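Local coordinates for protein malate dehydrogenase (Picrophilus torridus, PDB 4BGV) that probably catalyses the reversible, NAD-dependent oxidation of malate to oxaloacetate, a step of the tricarboxylic acid cycle, at residues Q19-R24 with V240-I245. Sequence-based numbering, arbitrary orientation.
Sequences QTLAIR and VMVESI
Arg24 and Glu243 are joined by a side-on, two-pronged salt bridge. NE of Arg24 donates to OE1 of Glu243 at 2.7 Å, and NH2 of Arg24 donates to OE2 of Glu243, also at 2.7 Å. Both bonds are nearly straight and lie close to the guanidinium plane; the two groups meet edge to edge, their planes 29° apart, OE2 through its syn lone pair and OE1 on its syn side but 28° out of the carboxylate plane. The bend at chi3 (72°) turns the guanidinium so that its NE/NH2 edge faces the acid. Glutamate suits its place because its two acceptor oxygens match the two N-H donors of that edge and still take more: OE2 also pairs with Arg249, while OE1 of Glu243 accepts from a water 3.0 Å away that donates as well to O of Arg24, tying in the backbone where helix 12-23 ends. This buried acid thus faces two arginines, which probably favours its ionised form. Replacing Arg24 by an alanine is likely to leave the carboxylate without its two-pronged partner, its charge met less fully by Arg249. CG1 of Val240 lies over one guanidinium face, and CD2 of Leu21 meets CG1 of Val242 at 4.0 Å, branched aliphatic ends suiting buried positions. Trp53 of a second subunit packs on Arg24. This helix-to-helix junction joins the first helix of the NAD-binding Rossmann fold to helix 232-246 of the C-terminal domain, in the two-domain architecture of the LDH/MDH superfamily.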
# COMPACT_ATOMS: atom_id res chain seq x y z
N GLN A 19 -10.87 8.94 -7.51
CA GLN A 19 -10.05 7.75 -7.78
C GLN A 19 -8.96 7.61 -6.72
O GLN A 19 -8.61 6.50 -6.31
CB GLN A 19 -9.43 7.81 -9.18
CG GLN A 19 -8.48 6.64 -9.50
CD GLN A 19 -9.20 5.28 -9.60
OE1 GLN A 19 -9.58 4.84 -10.69
NE2 GLN A 19 -9.36 4.61 -8.46
N THR A 20 -8.43 8.74 -6.26
CA THR A 20 -7.39 8.75 -5.23
C THR A 20 -7.92 8.25 -3.88
O THR A 20 -7.28 7.41 -3.21
CB THR A 20 -6.80 10.17 -5.07
OG1 THR A 20 -6.23 10.56 -6.32
CG2 THR A 20 -5.70 10.19 -4.01
N LEU A 21 -9.09 8.76 -3.48
CA LEU A 21 -9.74 8.30 -2.25
C LEU A 21 -10.02 6.81 -2.31
O LEU A 21 -9.90 6.12 -1.30
CB LEU A 21 -11.05 9.04 -2.01
CG LEU A 21 -10.85 10.55 -1.73
CD1 LEU A 21 -12.19 11.25 -1.64
CD2 LEU A 21 -10.03 10.77 -0.45
N ALA A 22 -10.40 6.31 -3.48
CA ALA A 22 -10.70 4.87 -3.62
C ALA A 22 -9.44 4.04 -3.45
O ALA A 22 -9.43 3.06 -2.68
CB ALA A 22 -11.36 4.57 -4.97
N ILE A 23 -8.37 4.42 -4.16
CA ILE A 23 -7.08 3.74 -4.01
C ILE A 23 -6.59 3.70 -2.55
O ILE A 23 -6.09 2.69 -2.08
CB ILE A 23 -6.02 4.39 -4.93
CG1 ILE A 23 -6.40 4.13 -6.39
CG2 ILE A 23 -4.61 3.90 -4.60
CD1 ILE A 23 -5.75 5.08 -7.39
N ARG A 24 -6.73 4.83 -1.86
CA ARG A 24 -6.29 4.92 -0.47
C ARG A 24 -7.36 4.42 0.49
O ARG A 24 -7.19 4.48 1.72
CB ARG A 24 -5.87 6.36 -0.15
CG ARG A 24 -4.67 6.79 -1.00
CD ARG A 24 -4.34 8.27 -0.83
NE ARG A 24 -3.74 8.62 0.46
CZ ARG A 24 -2.43 8.53 0.71
NH1 ARG A 24 -1.62 8.05 -0.22
NH2 ARG A 24 -1.93 8.90 1.90
N VAL A 240 -4.90 13.93 0.79
CA VAL A 240 -4.22 13.84 2.09
C VAL A 240 -4.93 14.70 3.14
O VAL A 240 -4.94 14.36 4.32
CB VAL A 240 -2.69 14.16 2.02
CG1 VAL A 240 -1.97 13.12 1.15
CG2 VAL A 240 -2.44 15.57 1.54
N MET A 241 -5.52 15.81 2.72
CA MET A 241 -6.33 16.63 3.63
C MET A 241 -7.62 15.90 4.03
O MET A 241 -7.96 15.84 5.21
CB MET A 241 -6.72 17.96 2.98
CG MET A 241 -5.54 18.92 2.79
SD MET A 241 -5.91 20.26 1.62
CE MET A 241 -7.16 21.20 2.50
N VAL A 242 -8.31 15.34 3.05
CA VAL A 242 -9.57 14.64 3.32
C VAL A 242 -9.37 13.44 4.27
O VAL A 242 -10.12 13.25 5.24
CB VAL A 242 -10.22 14.14 2.02
CG1 VAL A 242 -11.47 13.29 2.32
CG2 VAL A 242 -10.56 15.33 1.09
N GLU A 243 -8.34 12.64 4.00
CA GLU A 243 -8.13 11.45 4.82
C GLU A 243 -7.70 11.82 6.25
O GLU A 243 -7.96 11.08 7.20
CB GLU A 243 -7.12 10.49 4.16
CG GLU A 243 -5.69 10.94 4.27
CD GLU A 243 -4.72 10.06 3.50
OE1 GLU A 243 -5.18 9.19 2.73
OE2 GLU A 243 -3.51 10.26 3.66
N SER A 244 -7.06 12.98 6.42
CA SER A 244 -6.68 13.40 7.77
C SER A 244 -7.94 13.70 8.60
O SER A 244 -7.96 13.48 9.81
CB SER A 244 -5.75 14.63 7.77
OG SER A 244 -5.19 14.85 9.06
N ILE A 245 -8.98 14.21 7.95
CA ILE A 245 -10.26 14.40 8.66
C ILE A 245 -10.95 13.07 8.94
O ILE A 245 -11.27 12.73 10.10
CB ILE A 245 -11.23 15.29 7.85
CG1 ILE A 245 -10.60 16.65 7.58
CG2 ILE A 245 -12.56 15.47 8.61
CD1 ILE A 245 -11.44 17.55 6.69
O HOH W 1 -7.24 7.07 3.32